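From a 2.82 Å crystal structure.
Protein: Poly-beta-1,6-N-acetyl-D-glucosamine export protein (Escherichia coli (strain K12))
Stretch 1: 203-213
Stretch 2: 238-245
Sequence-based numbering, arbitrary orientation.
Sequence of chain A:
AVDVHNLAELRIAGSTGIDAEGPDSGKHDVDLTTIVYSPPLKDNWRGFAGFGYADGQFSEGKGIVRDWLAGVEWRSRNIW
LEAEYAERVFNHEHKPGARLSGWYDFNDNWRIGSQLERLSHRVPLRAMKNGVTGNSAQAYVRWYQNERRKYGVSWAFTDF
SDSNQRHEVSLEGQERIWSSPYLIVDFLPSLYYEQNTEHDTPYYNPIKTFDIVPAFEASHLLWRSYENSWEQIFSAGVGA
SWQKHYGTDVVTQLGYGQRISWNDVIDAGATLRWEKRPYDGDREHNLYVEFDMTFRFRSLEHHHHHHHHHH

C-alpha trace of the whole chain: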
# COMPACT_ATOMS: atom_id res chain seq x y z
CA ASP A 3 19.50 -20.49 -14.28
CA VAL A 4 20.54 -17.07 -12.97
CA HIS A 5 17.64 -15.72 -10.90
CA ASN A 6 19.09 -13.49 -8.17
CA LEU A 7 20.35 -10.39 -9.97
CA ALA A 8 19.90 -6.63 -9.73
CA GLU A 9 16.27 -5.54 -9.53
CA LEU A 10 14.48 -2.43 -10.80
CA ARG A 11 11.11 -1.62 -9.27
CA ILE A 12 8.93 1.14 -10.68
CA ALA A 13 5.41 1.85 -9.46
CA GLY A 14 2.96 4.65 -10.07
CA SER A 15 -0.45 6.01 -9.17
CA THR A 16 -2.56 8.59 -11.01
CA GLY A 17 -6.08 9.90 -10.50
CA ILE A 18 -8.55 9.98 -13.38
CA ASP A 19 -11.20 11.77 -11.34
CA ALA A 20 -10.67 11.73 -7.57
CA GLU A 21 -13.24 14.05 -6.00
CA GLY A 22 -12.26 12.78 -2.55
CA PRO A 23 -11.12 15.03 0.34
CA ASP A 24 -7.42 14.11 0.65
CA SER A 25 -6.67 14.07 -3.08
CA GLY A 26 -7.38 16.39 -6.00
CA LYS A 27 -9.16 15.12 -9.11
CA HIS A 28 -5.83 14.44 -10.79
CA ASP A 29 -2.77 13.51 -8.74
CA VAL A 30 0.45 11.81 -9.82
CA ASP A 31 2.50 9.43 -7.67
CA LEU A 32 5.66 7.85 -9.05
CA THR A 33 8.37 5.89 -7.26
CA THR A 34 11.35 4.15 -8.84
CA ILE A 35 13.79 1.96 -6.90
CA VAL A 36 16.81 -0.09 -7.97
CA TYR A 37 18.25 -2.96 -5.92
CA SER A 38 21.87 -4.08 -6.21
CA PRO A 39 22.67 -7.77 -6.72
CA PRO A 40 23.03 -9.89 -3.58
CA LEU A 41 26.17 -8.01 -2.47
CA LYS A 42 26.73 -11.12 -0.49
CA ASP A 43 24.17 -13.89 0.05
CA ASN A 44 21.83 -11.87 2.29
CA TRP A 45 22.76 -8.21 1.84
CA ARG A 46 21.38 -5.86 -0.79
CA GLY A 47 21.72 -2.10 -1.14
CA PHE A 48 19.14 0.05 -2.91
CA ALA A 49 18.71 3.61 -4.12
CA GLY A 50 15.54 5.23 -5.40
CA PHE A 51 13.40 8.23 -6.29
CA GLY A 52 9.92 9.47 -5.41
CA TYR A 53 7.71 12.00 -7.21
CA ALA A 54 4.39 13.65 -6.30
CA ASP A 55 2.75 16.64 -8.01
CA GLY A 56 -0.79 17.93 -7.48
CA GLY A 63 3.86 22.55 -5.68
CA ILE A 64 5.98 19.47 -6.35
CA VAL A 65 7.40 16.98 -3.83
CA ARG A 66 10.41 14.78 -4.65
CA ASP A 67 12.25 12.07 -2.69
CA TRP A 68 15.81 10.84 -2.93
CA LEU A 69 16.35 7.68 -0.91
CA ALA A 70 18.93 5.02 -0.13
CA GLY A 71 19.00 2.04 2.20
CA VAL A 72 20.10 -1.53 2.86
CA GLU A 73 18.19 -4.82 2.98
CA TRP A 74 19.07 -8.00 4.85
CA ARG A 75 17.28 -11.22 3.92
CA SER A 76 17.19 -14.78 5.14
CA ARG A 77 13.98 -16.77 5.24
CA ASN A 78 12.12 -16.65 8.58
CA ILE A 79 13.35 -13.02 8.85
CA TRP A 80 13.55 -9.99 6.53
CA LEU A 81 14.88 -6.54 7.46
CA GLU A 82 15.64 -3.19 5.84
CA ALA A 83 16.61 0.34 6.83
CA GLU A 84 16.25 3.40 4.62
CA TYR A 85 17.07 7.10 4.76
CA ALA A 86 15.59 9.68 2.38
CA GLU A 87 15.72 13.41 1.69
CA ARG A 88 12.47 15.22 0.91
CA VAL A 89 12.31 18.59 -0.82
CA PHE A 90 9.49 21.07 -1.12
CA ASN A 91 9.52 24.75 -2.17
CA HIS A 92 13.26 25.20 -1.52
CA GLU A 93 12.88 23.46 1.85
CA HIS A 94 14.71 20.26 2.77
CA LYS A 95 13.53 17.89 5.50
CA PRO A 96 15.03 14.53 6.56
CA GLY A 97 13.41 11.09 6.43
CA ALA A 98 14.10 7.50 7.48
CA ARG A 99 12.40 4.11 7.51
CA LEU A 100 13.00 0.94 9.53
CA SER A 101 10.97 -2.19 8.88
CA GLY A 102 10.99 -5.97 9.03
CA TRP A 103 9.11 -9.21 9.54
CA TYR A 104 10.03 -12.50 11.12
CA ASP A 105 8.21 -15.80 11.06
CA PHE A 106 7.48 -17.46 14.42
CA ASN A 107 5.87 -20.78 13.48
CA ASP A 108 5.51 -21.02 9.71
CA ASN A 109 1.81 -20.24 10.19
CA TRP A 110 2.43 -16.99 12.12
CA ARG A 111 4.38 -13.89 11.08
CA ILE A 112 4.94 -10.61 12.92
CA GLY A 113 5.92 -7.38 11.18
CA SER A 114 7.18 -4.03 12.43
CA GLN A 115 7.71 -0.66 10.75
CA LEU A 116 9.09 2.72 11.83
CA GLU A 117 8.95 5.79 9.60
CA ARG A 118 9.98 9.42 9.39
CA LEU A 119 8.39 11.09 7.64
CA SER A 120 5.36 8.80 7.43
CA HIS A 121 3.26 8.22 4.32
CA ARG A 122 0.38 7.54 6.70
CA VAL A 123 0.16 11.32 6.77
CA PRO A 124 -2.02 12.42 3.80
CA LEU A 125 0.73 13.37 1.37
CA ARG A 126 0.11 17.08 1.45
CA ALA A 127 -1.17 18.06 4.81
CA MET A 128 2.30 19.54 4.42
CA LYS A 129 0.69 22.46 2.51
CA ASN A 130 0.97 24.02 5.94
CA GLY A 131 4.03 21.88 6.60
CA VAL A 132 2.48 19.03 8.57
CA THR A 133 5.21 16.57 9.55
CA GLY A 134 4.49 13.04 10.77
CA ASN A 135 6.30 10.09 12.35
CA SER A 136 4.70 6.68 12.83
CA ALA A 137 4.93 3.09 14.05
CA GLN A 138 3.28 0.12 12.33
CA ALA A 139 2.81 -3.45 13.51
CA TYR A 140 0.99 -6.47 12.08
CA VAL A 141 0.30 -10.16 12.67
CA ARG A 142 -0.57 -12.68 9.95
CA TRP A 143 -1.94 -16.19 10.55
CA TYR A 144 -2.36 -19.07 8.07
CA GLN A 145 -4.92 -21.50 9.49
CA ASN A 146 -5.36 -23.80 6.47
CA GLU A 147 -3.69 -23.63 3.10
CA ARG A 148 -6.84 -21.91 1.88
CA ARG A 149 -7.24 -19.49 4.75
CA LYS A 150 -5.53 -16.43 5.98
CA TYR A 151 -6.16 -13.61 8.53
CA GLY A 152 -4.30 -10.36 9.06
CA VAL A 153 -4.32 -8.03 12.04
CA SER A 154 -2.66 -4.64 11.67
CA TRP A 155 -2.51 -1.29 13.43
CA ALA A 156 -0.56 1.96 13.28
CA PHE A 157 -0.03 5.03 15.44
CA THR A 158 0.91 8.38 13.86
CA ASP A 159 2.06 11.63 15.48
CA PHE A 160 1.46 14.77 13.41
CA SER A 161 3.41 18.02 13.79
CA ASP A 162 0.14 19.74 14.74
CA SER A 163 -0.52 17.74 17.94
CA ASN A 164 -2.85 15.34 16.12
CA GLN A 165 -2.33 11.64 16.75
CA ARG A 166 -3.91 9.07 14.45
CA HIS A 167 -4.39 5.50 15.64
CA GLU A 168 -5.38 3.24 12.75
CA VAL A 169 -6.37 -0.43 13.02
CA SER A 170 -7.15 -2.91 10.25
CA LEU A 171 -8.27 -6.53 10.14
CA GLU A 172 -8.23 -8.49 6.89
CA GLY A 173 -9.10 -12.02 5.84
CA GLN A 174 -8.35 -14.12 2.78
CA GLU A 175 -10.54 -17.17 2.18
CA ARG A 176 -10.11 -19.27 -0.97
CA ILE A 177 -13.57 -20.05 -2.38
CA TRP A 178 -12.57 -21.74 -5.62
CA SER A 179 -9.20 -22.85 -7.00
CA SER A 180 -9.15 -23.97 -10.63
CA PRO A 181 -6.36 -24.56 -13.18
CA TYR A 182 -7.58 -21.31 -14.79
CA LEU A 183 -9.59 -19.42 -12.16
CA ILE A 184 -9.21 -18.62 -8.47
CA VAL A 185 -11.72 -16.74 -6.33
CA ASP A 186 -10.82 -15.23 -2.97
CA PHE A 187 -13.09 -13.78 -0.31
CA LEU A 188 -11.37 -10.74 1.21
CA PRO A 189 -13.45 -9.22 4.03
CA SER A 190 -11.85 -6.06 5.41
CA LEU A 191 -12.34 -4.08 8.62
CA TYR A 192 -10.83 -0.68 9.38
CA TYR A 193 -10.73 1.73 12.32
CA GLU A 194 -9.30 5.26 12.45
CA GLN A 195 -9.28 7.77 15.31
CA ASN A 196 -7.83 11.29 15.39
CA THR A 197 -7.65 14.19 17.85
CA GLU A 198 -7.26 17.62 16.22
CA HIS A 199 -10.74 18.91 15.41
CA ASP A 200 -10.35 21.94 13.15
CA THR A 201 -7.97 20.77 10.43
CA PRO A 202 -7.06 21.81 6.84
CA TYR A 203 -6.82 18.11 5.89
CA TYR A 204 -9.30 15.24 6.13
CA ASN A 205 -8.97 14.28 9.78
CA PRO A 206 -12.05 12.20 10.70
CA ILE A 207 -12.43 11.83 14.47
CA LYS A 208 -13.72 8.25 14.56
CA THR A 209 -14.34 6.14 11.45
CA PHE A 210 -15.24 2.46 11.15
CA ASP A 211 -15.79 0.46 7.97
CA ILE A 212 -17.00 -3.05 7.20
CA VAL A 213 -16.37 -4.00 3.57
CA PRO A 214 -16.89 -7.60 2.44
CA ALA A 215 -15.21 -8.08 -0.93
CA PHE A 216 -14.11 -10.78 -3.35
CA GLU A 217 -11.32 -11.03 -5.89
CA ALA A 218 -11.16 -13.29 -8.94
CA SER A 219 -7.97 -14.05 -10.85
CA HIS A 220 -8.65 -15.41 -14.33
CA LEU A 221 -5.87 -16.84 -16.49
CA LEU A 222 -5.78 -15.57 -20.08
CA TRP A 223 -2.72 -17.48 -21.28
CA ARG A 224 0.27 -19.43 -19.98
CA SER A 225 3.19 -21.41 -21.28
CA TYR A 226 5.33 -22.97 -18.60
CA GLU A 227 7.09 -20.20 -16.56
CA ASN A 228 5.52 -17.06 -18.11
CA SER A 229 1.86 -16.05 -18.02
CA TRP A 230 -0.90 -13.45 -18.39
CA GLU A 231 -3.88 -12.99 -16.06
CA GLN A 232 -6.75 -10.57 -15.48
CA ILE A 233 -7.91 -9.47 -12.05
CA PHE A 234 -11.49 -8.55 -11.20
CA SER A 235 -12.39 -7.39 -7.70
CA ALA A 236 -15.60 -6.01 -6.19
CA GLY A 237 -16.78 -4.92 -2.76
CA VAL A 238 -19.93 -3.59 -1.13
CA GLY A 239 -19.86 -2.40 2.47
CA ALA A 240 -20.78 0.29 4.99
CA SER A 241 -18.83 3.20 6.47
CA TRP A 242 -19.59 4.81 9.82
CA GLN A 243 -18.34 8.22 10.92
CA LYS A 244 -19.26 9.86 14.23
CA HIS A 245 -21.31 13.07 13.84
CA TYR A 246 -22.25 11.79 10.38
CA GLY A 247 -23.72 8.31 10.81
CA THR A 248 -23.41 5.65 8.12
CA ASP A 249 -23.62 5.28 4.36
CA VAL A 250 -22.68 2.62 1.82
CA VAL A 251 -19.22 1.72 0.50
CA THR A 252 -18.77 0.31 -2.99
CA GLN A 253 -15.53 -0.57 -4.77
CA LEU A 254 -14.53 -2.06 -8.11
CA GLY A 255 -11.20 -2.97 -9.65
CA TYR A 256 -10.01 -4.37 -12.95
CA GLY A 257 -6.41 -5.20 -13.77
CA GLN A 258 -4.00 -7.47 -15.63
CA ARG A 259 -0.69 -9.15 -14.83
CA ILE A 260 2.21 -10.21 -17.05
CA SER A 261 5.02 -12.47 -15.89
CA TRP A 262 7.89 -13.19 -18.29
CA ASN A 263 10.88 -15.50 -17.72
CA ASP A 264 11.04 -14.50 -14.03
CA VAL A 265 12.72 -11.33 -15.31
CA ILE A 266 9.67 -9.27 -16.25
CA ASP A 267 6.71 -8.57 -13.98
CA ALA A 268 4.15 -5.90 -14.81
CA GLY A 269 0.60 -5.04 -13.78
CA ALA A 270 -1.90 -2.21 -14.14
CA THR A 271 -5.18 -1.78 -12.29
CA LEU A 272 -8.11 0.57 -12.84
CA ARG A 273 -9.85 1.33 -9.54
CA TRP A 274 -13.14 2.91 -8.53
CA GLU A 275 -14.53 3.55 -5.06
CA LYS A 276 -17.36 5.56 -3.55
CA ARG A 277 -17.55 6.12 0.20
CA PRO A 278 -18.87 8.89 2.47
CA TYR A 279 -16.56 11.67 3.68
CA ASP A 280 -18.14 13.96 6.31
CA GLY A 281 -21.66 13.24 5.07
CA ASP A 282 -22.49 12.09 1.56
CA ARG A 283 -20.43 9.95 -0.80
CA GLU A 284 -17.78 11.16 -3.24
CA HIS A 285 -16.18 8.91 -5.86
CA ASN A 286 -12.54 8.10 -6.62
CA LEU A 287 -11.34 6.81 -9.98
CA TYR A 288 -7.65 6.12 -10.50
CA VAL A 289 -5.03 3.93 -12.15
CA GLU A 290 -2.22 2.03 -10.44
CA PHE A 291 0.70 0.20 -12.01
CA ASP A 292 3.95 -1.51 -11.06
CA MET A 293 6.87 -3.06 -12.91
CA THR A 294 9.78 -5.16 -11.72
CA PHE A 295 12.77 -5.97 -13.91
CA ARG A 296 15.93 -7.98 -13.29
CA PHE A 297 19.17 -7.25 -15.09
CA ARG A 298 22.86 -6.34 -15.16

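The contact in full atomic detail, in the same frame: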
# COMPACT_ATOMS: atom_id res chain seq x y z
N TYR A 203 -6.90 19.38 6.61
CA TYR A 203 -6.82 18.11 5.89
C TYR A 203 -7.89 17.18 6.44
O TYR A 203 -8.40 17.40 7.53
CB TYR A 203 -5.42 17.50 6.03
CG TYR A 203 -5.00 17.23 7.47
CD1 TYR A 203 -4.39 18.22 8.23
CD2 TYR A 203 -5.20 15.98 8.05
CE1 TYR A 203 -4.01 17.98 9.54
CE2 TYR A 203 -4.82 15.73 9.35
CZ TYR A 203 -4.22 16.74 10.09
OH TYR A 203 -3.84 16.50 11.39
N TYR A 204 -8.24 16.14 5.68
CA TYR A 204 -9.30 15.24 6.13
C TYR A 204 -8.85 14.46 7.36
O TYR A 204 -8.08 13.51 7.26
CB TYR A 204 -9.73 14.28 5.02
CG TYR A 204 -10.94 13.45 5.39
CD1 TYR A 204 -12.16 14.06 5.65
CD2 TYR A 204 -10.86 12.07 5.49
CE1 TYR A 204 -13.28 13.31 6.00
CE2 TYR A 204 -11.97 11.31 5.83
CZ TYR A 204 -13.17 11.94 6.09
OH TYR A 204 -14.28 11.19 6.43
N ASN A 205 -9.34 14.89 8.51
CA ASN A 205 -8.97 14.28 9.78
C ASN A 205 -10.20 13.80 10.55
O ASN A 205 -10.56 14.38 11.58
CB ASN A 205 -8.18 15.28 10.63
CG ASN A 205 -7.24 14.60 11.59
OD1 ASN A 205 -6.48 13.71 11.21
ND2 ASN A 205 -7.27 15.02 12.85
N PRO A 206 -10.85 12.73 10.06
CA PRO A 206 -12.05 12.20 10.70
C PRO A 206 -11.77 11.73 12.13
O PRO A 206 -10.77 11.05 12.36
CB PRO A 206 -12.45 11.03 9.80
CG PRO A 206 -11.17 10.61 9.16
CD PRO A 206 -10.40 11.88 8.94
N ILE A 207 -12.65 12.09 13.05
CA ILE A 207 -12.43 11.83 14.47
C ILE A 207 -12.52 10.35 14.82
O ILE A 207 -11.68 9.82 15.55
CB ILE A 207 -13.45 12.60 15.33
CG1 ILE A 207 -13.19 14.10 15.22
CG2 ILE A 207 -13.35 12.17 16.79
CD1 ILE A 207 -14.44 14.94 15.38
N LYS A 208 -13.54 9.67 14.30
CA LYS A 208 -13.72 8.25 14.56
C LYS A 208 -14.48 7.58 13.42
O LYS A 208 -15.69 7.76 13.28
CB LYS A 208 -14.44 8.03 15.89
CG LYS A 208 -14.42 6.59 16.38
CD LYS A 208 -14.83 6.50 17.84
CE LYS A 208 -13.83 7.21 18.74
NZ LYS A 208 -14.18 7.07 20.18
N THR A 209 -13.76 6.81 12.61
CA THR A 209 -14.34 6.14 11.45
C THR A 209 -14.23 4.63 11.58
O THR A 209 -13.23 4.11 12.08
CB THR A 209 -13.66 6.60 10.15
OG1 THR A 209 -13.58 8.03 10.12
CG2 THR A 209 -14.42 6.11 8.93
N PHE A 210 -15.26 3.92 11.14
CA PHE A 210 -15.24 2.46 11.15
C PHE A 210 -15.94 1.91 9.92
O PHE A 210 -17.06 2.31 9.60
CB PHE A 210 -15.89 1.93 12.43
CG PHE A 210 -15.91 0.43 12.51
CD1 PHE A 210 -14.75 -0.28 12.77
CD2 PHE A 210 -17.10 -0.27 12.35
CE1 PHE A 210 -14.77 -1.65 12.85
CE2 PHE A 210 -17.12 -1.65 12.43
CZ PHE A 210 -15.95 -2.34 12.68
N ASP A 211 -15.26 1.01 9.21
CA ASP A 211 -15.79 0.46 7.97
C ASP A 211 -15.84 -1.07 8.00
O ASP A 211 -14.93 -1.72 8.50
CB ASP A 211 -14.96 0.91 6.77
CG ASP A 211 -14.73 2.41 6.74
OD1 ASP A 211 -15.59 3.16 7.24
OD2 ASP A 211 -13.69 2.84 6.21
N ILE A 212 -16.92 -1.62 7.44
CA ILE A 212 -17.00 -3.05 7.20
C ILE A 212 -17.24 -3.26 5.71
O ILE A 212 -18.32 -2.94 5.20
CB ILE A 212 -18.13 -3.71 8.00
CG1 ILE A 212 -17.93 -3.48 9.50
CG2 ILE A 212 -18.20 -5.19 7.69
CD1 ILE A 212 -19.03 -4.06 10.37
N VAL A 213 -16.24 -3.78 5.01
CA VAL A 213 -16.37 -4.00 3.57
C VAL A 213 -16.05 -5.44 3.18
O VAL A 213 -14.88 -5.81 3.06
CB VAL A 213 -15.44 -3.06 2.77
CG1 VAL A 213 -15.68 -3.25 1.27
CG2 VAL A 213 -15.66 -1.61 3.16
N VAL A 238 -18.83 -4.42 -1.60
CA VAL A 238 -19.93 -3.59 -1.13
C VAL A 238 -19.98 -3.63 0.39
O VAL A 238 -20.08 -4.71 0.98
CB VAL A 238 -21.29 -4.05 -1.70
CG1 VAL A 238 -22.41 -3.17 -1.16
CG2 VAL A 238 -21.28 -4.03 -3.22
N GLY A 239 -19.88 -2.47 1.02
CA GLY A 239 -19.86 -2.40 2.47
C GLY A 239 -20.46 -1.13 3.03
O GLY A 239 -21.11 -0.36 2.31
N ALA A 240 -20.26 -0.90 4.32
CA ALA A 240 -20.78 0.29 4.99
C ALA A 240 -19.68 1.03 5.73
O ALA A 240 -18.75 0.42 6.27
CB ALA A 240 -21.90 -0.10 5.95
N SER A 241 -19.79 2.36 5.76
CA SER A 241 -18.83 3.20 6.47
C SER A 241 -19.52 4.06 7.51
O SER A 241 -20.45 4.81 7.20
CB SER A 241 -18.06 4.09 5.50
OG SER A 241 -17.21 4.98 6.20
N TRP A 242 -19.05 3.97 8.75
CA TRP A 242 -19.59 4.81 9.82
C TRP A 242 -18.60 5.89 10.23
O TRP A 242 -17.40 5.65 10.36
CB TRP A 242 -19.96 3.96 11.03
CG TRP A 242 -20.43 4.77 12.21
CD1 TRP A 242 -21.70 5.20 12.45
CD2 TRP A 242 -19.63 5.25 13.29
NE1 TRP A 242 -21.74 5.92 13.62
CE2 TRP A 242 -20.49 5.96 14.16
CE3 TRP A 242 -18.28 5.14 13.62
CZ2 TRP A 242 -20.03 6.56 15.33
CZ3 TRP A 242 -17.83 5.75 14.78
CH2 TRP A 242 -18.70 6.44 15.62
N GLN A 243 -19.12 7.09 10.44
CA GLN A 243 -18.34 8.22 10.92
C GLN A 243 -19.15 9.00 11.95
O GLN A 243 -20.27 9.43 11.67
CB GLN A 243 -17.91 9.12 9.76
CG GLN A 243 -17.01 10.28 10.16
CD GLN A 243 -16.71 11.21 9.00
OE1 GLN A 243 -17.10 10.96 7.86
NE2 GLN A 243 -16.02 12.31 9.29
N LYS A 244 -18.58 9.18 13.14
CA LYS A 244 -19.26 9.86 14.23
C LYS A 244 -19.56 11.30 13.84
O LYS A 244 -18.76 11.94 13.15
CB LYS A 244 -18.41 9.78 15.50
CG LYS A 244 -18.75 10.72 16.64
CD LYS A 244 -18.08 10.21 17.92
CE LYS A 244 -17.70 11.31 18.89
NZ LYS A 244 -18.31 12.61 18.54
N HIS A 245 -20.74 11.78 14.25
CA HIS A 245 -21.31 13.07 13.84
C HIS A 245 -21.82 13.05 12.40
O HIS A 245 -22.21 14.09 11.87
CB HIS A 245 -20.31 14.22 14.01
CG HIS A 245 -20.00 14.54 15.44
ND1 HIS A 245 -20.87 14.26 16.47
CD2 HIS A 245 -18.92 15.14 16.00
CE1 HIS A 245 -20.33 14.66 17.61
NE2 HIS A 245 -19.15 15.20 17.35

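The most unusual feature of this contact is a glycine placed where the strands come closest. Gly239 CA lies 4.0 Å from Val213 CA, and an ideal CB on Gly239 would stand 2.3 Å from Ile212 O and 2.6 Å from Val213 CA, a clash with both. At this end there is no room for a side chain on Gly239, and the approach is close enough for Gly239 CA to make a CA-H...O contact with Ile212 O at 3.2 Å.

From there the two strands run antiparallel, at 171°, with narrow and wide pairs alternating. Ile212 and Ala240 form a hydrogen-bonded pair: Ile212 N donates to Ala240 O at 3.0 Å, and Ala240 N donates back to Ile212 O at 2.9 Å. Phe210 and Trp242 repeat the pattern more tightly, with Trp242 N to Phe210 O at 2.7 Å and Phe210 N to Trp242 O at 2.9 Å, both nearly linear, at 170° and 166°. Beyond them, Lys244 N reaches Lys208 O at 3.2 Å, so a backbone bond persists one step past the end of the second strand. CA-H...O contacts add to this: Asp211 CA sits 3.4 Å from Ala240 O, and Thr209 CA 3.3 Å from Trp242 O.

The alternation sorts the chemistry by face. Thr209, Asp211, Ser241 and Gln243 share one face, and all four are buried. Here Ser241 OG donates to Asp211 OD1 at 2.6 Å, a short bond between directly paired residues that gives the buried carboxylate a partner across the strands; the same oxygen is also bonded elsewhere in the structure. Gln243 is extended, with chi1 and chi2 both t, and this carries its amide beyond the strand pairing to the loop before Lys208. Tyr204 OH makes a weak hydrogen bond to Gln243 OE1 at 3.2 Å, while Pro206 CB packs 3.8 Å from Gln243 NE2. This long polar side chain thus meets the loop, though the bond is weak and both ends of the amide are also bonded elsewhere in the structure.

The other face carries Phe210, Ile212, Ala240 and Trp242, an apolar set with more exposure. Phe210 and Trp242 are cross-strand partners, yet their rings do not stack: the nearest side-chain approach is Phe210 CB to Trp242 CE3 at 4.2 Å, and the end of the Phe210 side chain leads away. The indole instead covers the neighbouring strand near Lys208, with Trp242 CZ3 3.9 Å from Lys208 CG and 3.3 Å from Lys208 O. The aliphatic part of a lysine serves here as a packing surface.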